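Local coordinates for protein BtGH115A (Bacteroides thetaiotaomicron, PDB 5BY3) that acts as a family GH115 4-O-methyl-alpha-glucuronidase, a glycoside hydrolase with specificity for decorated arabinogalactans, at residues A[650-655]-A[676-681]; A[82-87]-A[97-102]; A[579-584]-A[631-636]. All blocks are in the same frame, centred on the assembly; numbering follows the deposited sequence.

Contact 1 of 3, residues A[650-655]-A[676-681]; sequences AEAKKG and DALTFS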
# COMPACT_ATOMS: atom_id res chain seq x y z
N ALA A 650 1.84 -12.51 -25.41
CA ALA A 650 0.76 -13.23 -26.10
C ALA A 650 0.87 -13.19 -27.64
O ALA A 650 0.15 -13.92 -28.32
CB ALA A 650 -0.61 -12.72 -25.65
N GLU A 651 1.78 -12.36 -28.16
CA GLU A 651 2.16 -12.40 -29.58
C GLU A 651 2.90 -13.70 -29.90
O GLU A 651 3.10 -14.03 -31.07
CB GLU A 651 2.99 -11.18 -29.99
CG GLU A 651 2.22 -9.87 -29.91
CD GLU A 651 2.70 -8.78 -30.88
OE1 GLU A 651 3.91 -8.44 -30.92
OE2 GLU A 651 1.85 -8.22 -31.61
N ALA A 652 3.29 -14.44 -28.86
CA ALA A 652 3.92 -15.74 -29.00
C ALA A 652 3.02 -16.70 -29.78
O ALA A 652 1.80 -16.64 -29.70
CB ALA A 652 4.21 -16.32 -27.64
N LYS A 653 3.64 -17.59 -30.56
CA LYS A 653 2.93 -18.73 -31.15
C LYS A 653 2.79 -19.76 -30.03
O LYS A 653 2.00 -19.56 -29.11
CB LYS A 653 3.68 -19.28 -32.38
CG LYS A 653 4.19 -18.26 -33.41
CD LYS A 653 3.13 -17.28 -33.91
CE LYS A 653 3.64 -16.52 -35.12
NZ LYS A 653 3.21 -15.10 -35.14
N LYS A 654 3.59 -20.84 -30.08
CA LYS A 654 3.67 -21.83 -28.99
C LYS A 654 3.95 -21.22 -27.60
O LYS A 654 4.70 -20.25 -27.46
CB LYS A 654 4.69 -22.93 -29.31
CG LYS A 654 4.35 -24.29 -28.73
CD LYS A 654 5.30 -25.40 -29.19
CE LYS A 654 6.45 -25.58 -28.21
NZ LYS A 654 6.78 -27.02 -27.99
N GLY A 655 3.32 -21.80 -26.58
CA GLY A 655 3.53 -21.40 -25.21
C GLY A 655 2.32 -20.78 -24.55
O GLY A 655 1.55 -20.04 -25.18
N ASP A 676 7.81 -23.95 -18.28
CA ASP A 676 7.12 -23.54 -19.53
C ASP A 676 7.97 -22.62 -20.36
O ASP A 676 8.95 -22.05 -19.87
CB ASP A 676 5.76 -22.88 -19.26
CG ASP A 676 4.72 -23.87 -18.77
OD1 ASP A 676 5.09 -25.05 -18.53
OD2 ASP A 676 3.54 -23.48 -18.63
N ALA A 677 7.58 -22.49 -21.63
CA ALA A 677 8.28 -21.65 -22.60
C ALA A 677 7.32 -20.93 -23.48
O ALA A 677 6.24 -21.45 -23.77
CB ALA A 677 9.22 -22.47 -23.47
N LEU A 678 7.72 -19.72 -23.86
CA LEU A 678 7.16 -18.98 -24.98
C LEU A 678 8.09 -19.04 -26.20
O LEU A 678 9.33 -19.10 -26.08
CB LEU A 678 6.91 -17.54 -24.56
CG LEU A 678 5.52 -17.17 -24.04
CD1 LEU A 678 4.79 -18.30 -23.30
CD2 LEU A 678 5.62 -15.88 -23.21
N THR A 679 7.48 -18.99 -27.38
CA THR A 679 8.15 -19.22 -28.65
C THR A 679 7.75 -18.04 -29.56
O THR A 679 6.56 -17.83 -29.83
CB THR A 679 7.72 -20.61 -29.19
OG1 THR A 679 8.10 -21.65 -28.27
CG2 THR A 679 8.28 -20.92 -30.60
N PHE A 680 8.72 -17.23 -29.98
CA PHE A 680 8.46 -16.07 -30.86
C PHE A 680 9.09 -16.30 -32.21
O PHE A 680 10.18 -16.86 -32.30
CB PHE A 680 9.03 -14.77 -30.27
CG PHE A 680 8.43 -14.39 -28.97
CD1 PHE A 680 8.92 -14.90 -27.78
CD2 PHE A 680 7.34 -13.53 -28.94
CE1 PHE A 680 8.34 -14.57 -26.57
CE2 PHE A 680 6.77 -13.19 -27.73
CZ PHE A 680 7.26 -13.71 -26.55
N SER A 681 8.42 -15.83 -33.27
CA SER A 681 8.92 -16.07 -34.61
C SER A 681 9.01 -14.81 -35.46
O SER A 681 8.22 -13.84 -35.31
CB SER A 681 8.11 -17.18 -35.31
OG SER A 681 6.79 -16.73 -35.58

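Contact 2 of 3, residues A[82-87]-A[97-102]; sequences AGIDIS and MLAVSE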
# COMPACT_ATOMS: atom_id res chain seq x y z
N ALA A 82 -34.07 -13.33 19.28
CA ALA A 82 -34.57 -13.30 17.91
C ALA A 82 -34.04 -14.55 17.26
O ALA A 82 -32.83 -14.77 17.23
CB ALA A 82 -34.13 -12.04 17.18
N GLY A 83 -34.96 -15.37 16.75
CA GLY A 83 -34.71 -16.77 16.37
C GLY A 83 -33.90 -16.99 15.11
O GLY A 83 -34.41 -17.50 14.11
N ILE A 84 -32.63 -16.61 15.16
CA ILE A 84 -31.74 -16.71 14.04
C ILE A 84 -30.75 -17.85 14.28
O ILE A 84 -30.18 -17.98 15.38
CB ILE A 84 -31.07 -15.33 13.76
CG1 ILE A 84 -31.25 -14.91 12.30
CG2 ILE A 84 -29.62 -15.25 14.20
CD1 ILE A 84 -32.55 -14.19 12.04
N ASP A 85 -30.56 -18.68 13.26
CA ASP A 85 -29.55 -19.73 13.28
C ASP A 85 -28.15 -19.13 13.07
O ASP A 85 -27.62 -19.11 11.95
CB ASP A 85 -29.86 -20.83 12.25
CG ASP A 85 -29.06 -22.14 12.49
OD1 ASP A 85 -27.97 -22.12 13.10
OD2 ASP A 85 -29.54 -23.21 12.05
N ILE A 86 -27.59 -18.60 14.16
CA ILE A 86 -26.15 -18.36 14.26
C ILE A 86 -25.62 -19.70 14.71
O ILE A 86 -26.24 -20.34 15.56
CB ILE A 86 -25.74 -17.22 15.24
CG1 ILE A 86 -26.35 -17.36 16.64
CG2 ILE A 86 -26.19 -15.88 14.70
CD1 ILE A 86 -25.41 -17.93 17.69
N SER A 87 -24.53 -20.14 14.11
CA SER A 87 -23.95 -21.46 14.39
C SER A 87 -22.66 -21.46 13.62
O SER A 87 -21.60 -21.79 14.16
CB SER A 87 -24.83 -22.62 13.86
OG SER A 87 -25.95 -22.89 14.70
N MSE A 97 -22.63 -12.36 10.82
CA MSE A 97 -23.80 -12.76 10.08
C MSE A 97 -24.77 -11.61 10.09
O MSE A 97 -25.05 -10.99 11.14
CB MSE A 97 -24.47 -13.89 10.82
CG MSE A 97 -24.05 -15.23 10.24
SE MSE A 97 -25.40 -16.52 10.83
CE MSE A 97 -25.11 -18.02 9.58
N LEU A 98 -25.29 -11.29 8.91
CA LEU A 98 -26.41 -10.39 8.78
C LEU A 98 -27.59 -11.20 8.29
O LEU A 98 -27.47 -11.97 7.33
CB LEU A 98 -26.14 -9.32 7.75
CG LEU A 98 -25.12 -8.24 7.96
CD1 LEU A 98 -25.32 -7.30 6.78
CD2 LEU A 98 -25.41 -7.52 9.26
N ALA A 99 -28.74 -11.02 8.94
CA ALA A 99 -29.94 -11.79 8.60
C ALA A 99 -31.17 -10.99 9.03
O ALA A 99 -31.10 -10.20 9.97
CB ALA A 99 -29.90 -13.14 9.32
N VAL A 100 -32.29 -11.22 8.34
CA VAL A 100 -33.58 -10.64 8.69
C VAL A 100 -34.48 -11.71 9.35
O VAL A 100 -34.87 -12.68 8.68
CB VAL A 100 -34.31 -10.01 7.45
CG1 VAL A 100 -35.57 -9.25 7.89
CG2 VAL A 100 -33.37 -9.09 6.63
N SER A 101 -34.78 -11.54 10.65
CA SER A 101 -35.69 -12.44 11.41
C SER A 101 -37.07 -12.46 10.77
O SER A 101 -37.42 -11.50 10.07
CB SER A 101 -35.80 -12.03 12.89
OG SER A 101 -36.52 -10.82 13.07
N GLU A 102 -37.86 -13.51 11.02
CA GLU A 102 -39.19 -13.65 10.38
C GLU A 102 -40.15 -12.46 10.62
O GLU A 102 -41.05 -12.20 9.81
CB GLU A 102 -39.85 -14.99 10.72
CG GLU A 102 -40.34 -15.13 12.16
CD GLU A 102 -41.27 -16.32 12.36
OE1 GLU A 102 -42.14 -16.58 11.50
OE2 GLU A 102 -41.15 -16.99 13.41

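Contact 3 of 3, residues A[579-584]-A[631-636]; sequences ARHDKE and KAATAP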
# COMPACT_ATOMS: atom_id res chain seq x y z
N ALA A 579 14.44 21.65 -23.86
CA ALA A 579 15.05 22.98 -23.77
C ALA A 579 16.58 23.00 -23.67
O ALA A 579 17.21 23.81 -24.34
CB ALA A 579 14.44 23.77 -22.61
N ARG A 580 17.16 22.14 -22.82
CA ARG A 580 18.61 21.89 -22.77
C ARG A 580 19.21 21.62 -24.13
O ARG A 580 20.34 22.01 -24.38
CB ARG A 580 18.95 20.68 -21.86
CG ARG A 580 18.90 20.96 -20.36
CD ARG A 580 19.57 19.86 -19.53
NE ARG A 580 18.84 18.57 -19.57
CZ ARG A 580 17.83 18.25 -18.78
NH1 ARG A 580 17.36 19.10 -17.86
NH2 ARG A 580 17.26 17.06 -18.91
N HIS A 581 18.48 20.90 -24.98
CA HIS A 581 18.95 20.57 -26.33
C HIS A 581 18.43 21.54 -27.42
O HIS A 581 18.48 21.21 -28.60
CB HIS A 581 18.62 19.11 -26.70
CG HIS A 581 19.35 18.09 -25.89
ND1 HIS A 581 18.87 17.63 -24.67
CD2 HIS A 581 20.51 17.44 -26.12
CE1 HIS A 581 19.73 16.75 -24.18
NE2 HIS A 581 20.72 16.61 -25.04
N ASP A 582 17.94 22.72 -27.02
CA ASP A 582 17.64 23.83 -27.95
C ASP A 582 16.49 23.42 -28.89
O ASP A 582 16.50 23.73 -30.09
CB ASP A 582 18.93 24.22 -28.73
CG ASP A 582 19.02 25.70 -29.05
OD1 ASP A 582 19.15 26.52 -28.10
OD2 ASP A 582 19.03 26.04 -30.26
N LYS A 583 15.52 22.70 -28.33
CA LYS A 583 14.38 22.16 -29.08
C LYS A 583 13.03 22.63 -28.52
O LYS A 583 11.96 22.18 -29.00
CB LYS A 583 14.43 20.63 -29.11
CG LYS A 583 15.74 20.10 -29.62
CD LYS A 583 15.60 18.80 -30.37
CE LYS A 583 16.51 18.88 -31.58
NZ LYS A 583 17.17 17.58 -31.82
N GLU A 584 13.11 23.51 -27.51
CA GLU A 584 11.98 24.04 -26.76
C GLU A 584 12.36 25.23 -25.94
O GLU A 584 13.53 25.38 -25.57
CB GLU A 584 11.45 23.01 -25.77
CG GLU A 584 10.21 22.28 -26.27
CD GLU A 584 8.98 23.18 -26.35
OE1 GLU A 584 9.05 24.36 -25.90
OE2 GLU A 584 7.95 22.68 -26.87
N LYS A 631 20.46 25.35 -18.33
CA LYS A 631 21.83 25.05 -18.75
C LYS A 631 21.71 24.34 -20.08
O LYS A 631 20.68 23.74 -20.35
CB LYS A 631 22.60 24.24 -17.66
CG LYS A 631 23.16 22.87 -17.98
CD LYS A 631 22.41 21.78 -17.23
CE LYS A 631 23.20 20.48 -17.15
NZ LYS A 631 22.87 19.76 -15.87
N ALA A 632 22.73 24.46 -20.92
CA ALA A 632 22.72 23.85 -22.25
C ALA A 632 23.36 22.48 -22.18
O ALA A 632 24.39 22.31 -21.53
CB ALA A 632 23.41 24.74 -23.29
N ALA A 633 22.74 21.52 -22.85
CA ALA A 633 23.23 20.16 -22.91
C ALA A 633 24.59 20.15 -23.58
O ALA A 633 24.88 21.00 -24.44
CB ALA A 633 22.25 19.30 -23.70
N THR A 634 25.44 19.20 -23.16
CA THR A 634 26.71 18.93 -23.85
C THR A 634 26.45 17.84 -24.89
O THR A 634 26.56 18.08 -26.10
CB THR A 634 27.86 18.53 -22.90
OG1 THR A 634 27.71 19.19 -21.64
CG2 THR A 634 29.22 18.90 -23.52
N ALA A 635 26.07 16.66 -24.41
CA ALA A 635 25.77 15.51 -25.27
C ALA A 635 24.55 15.75 -26.20
O ALA A 635 23.76 16.66 -25.95
CB ALA A 635 25.56 14.28 -24.41
N PRO A 636 24.40 14.95 -27.27
CA PRO A 636 23.13 14.95 -28.02
C PRO A 636 22.03 14.14 -27.33
O PRO A 636 22.25 13.59 -26.26
CB PRO A 636 23.50 14.31 -29.36
CG PRO A 636 24.70 13.47 -29.09
CD PRO A 636 25.43 14.11 -27.94

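Contact 1 of 3, residues A[650-655]-A[676-681]
Thr-679 exchanges backbone hydrogen bonds with Lys-653 and Lys-654, joining the 650-655 loop to the outermost strand of a four-stranded antiparallel sheet in the C-terminal beta domain. The loop runs antiparallel to strand 677-682 but does not form a regular strand beside it. Lys-653 N donates to Thr-679 O at 3.0 Å, with the donor nearly along the C=O axis (175°). The return bond, Thr-679 N to Lys-654 O at 3.1 Å, is weak and bent. On its other edge the strand pairs with 755-761, so the loop supplies its second flank.

The apolar contacts centre on Ala-652. Its methyl sits 4.0 Å above the plane of the Phe-680 ring, offset toward the rim, in a CH-pi contact. The same CB lies 3.9 Å from Leu-678 CG, so it bridges two side chains on one side of the strand. Phe-680 also stacks with Trp-647 and touches Leu-768, while Leu-678 packs on Ala-649, Ala-657 and Leu-768; Ala-652 therefore extends an apolar layer shared with strand 766-772. On the other side of the strand, Lys-654 CB rests 3.8 Å from Thr-679 OG1, though the rest of that lysine leads away.

Two further approaches involve oxygen atoms. Gly-655 CA comes 3.1 Å from Ala-677 O; a CB here would run into that oxygen and Leu-678 CD1, and at these backbone angles would also jam against the preceding carbonyl O. At the other end, Lys-653 reaches Ser-681 with its aliphatic chain: chi2 near -52° turns CD away from an extended course, and beyond it CE lies 3.2 Å from Ser-681 OG, while NZ stands 4.0 Å from that OG.

Contact 2 of 3, residues A[82-87]-A[97-102]
A loop laid against one face of a mixed beta sheet makes this contact: Ile-84 and Ile-86, following helix 77-81, meet Met-97, Ala-99 and Ser-101 of the 97-102 segment. Side chains alternate there as in a beta strand. Met-97, Ala-99 and Ser-101 direct their CB atoms toward the loop, whereas Leu-98 and Val-100 direct theirs away from it.

The CB of Ile-84 points at the strand. Its CG1 packs on the methyl of Ala-99, with CG1 to CB 3.7 Å, and CD1 carries on to Ser-101, 3.6 Å from its CA. One branch thus spans two residues of the segment, touching side chain first and backbone second. Val-107 of the adjoining strand 106-110 also touches Ile-84.

The second patch is built on Met-97, present as selenomethionine. Its chain is extended beyond CG and brings SE to 4.0 Å from Ile-86 CG2, the two side chains crossing obliquely. SE and CE each lie 3.6 Å from Asp-85 O. Ile-86 also reaches Ala-109 and Ile-73.

No hydrogen bond joins the two segments. The loop instead kinks on itself through two inverse gamma turns centred on Gly-83 and Asp-85; the first closes with Ile-84 N to Ala-82 O at 2.8 Å. The backbone bonds of strand 96-100 run to its sheet neighbours, 106-110 and the short 155-156. The whole is a post-helix loop lying on one face of the six-stranded mixed sheet 59-62/28-31/68-72/106-110/96-100/155-156.

Contact 3 of 3, residues A[579-584]-A[631-636]
The methyl of Ala-633 sits over the centre of the His-581 ring, and the amide of Ala-633 bonds to Arg-580 O, so the 631-636 loop packs on the C-terminal end of helix 552-580, which a Schellman motif closes. The CH-pi contact is tight: Ala-633 CB is 3.5 Å from the ring centroid. The hydrogen bond, Ala-633 N to Arg-580 O at 2.9 Å, is almost straight at the hydrogen (173°), but its donor stands 39° out of the carbonyl plane. Ala-635 O lies at the edge of the imidazole near its plane, 3.2 Å from His-581 NE2.

Alongside, Arg-580 touches with its aliphatic chain. CG, anti to the carbonyl carbon (chi1 -78°), comes within 3.3 Å of Lys-631 O. Arg-580 CD and Lys-631 CD come within 4.1 Å, while Arg-580 NE and Lys-631 NZ lie 5.6 Å apart, like charges not in contact.

Further out, other residues position both helix-end side chains. The Arg-580 guanidinium forms a salt bridge through NH2 with Asp-518, which may ease the repulsion from Lys-631. His-581 ND1 bonds to Gln-577 O, one turn back in the helix, fixing the ring beneath Ala-633. The chain then reverses at Asp-582, the C-prime residue with positive phi; one of the motif's two bonds runs from Asp-582 N to Ala-579 O, 3.0 Å.

In the fold
No two contacts hold the same elements. Contacts 1 and 2 are partly buried and both rest on beta strands, yet differ in chemistry: contact 1 meets a strand edge and uses backbone hydrogen bonds as well as apolar contacts, whereas contact 2 meets a sheet face without hydrogen bonds, by van der Waals contact of side chains with side chains and backbone. Contact 3 lies at the surface, where a helix end receives a loop through one backbone bond, an imidazole face and an arginine whose charge is paired outside the contact. Contacts 2 and 3 lie on opposite sides of the chain's centre, their centres about 72 Å apart, those of contacts 1 and 3 about 42 Å.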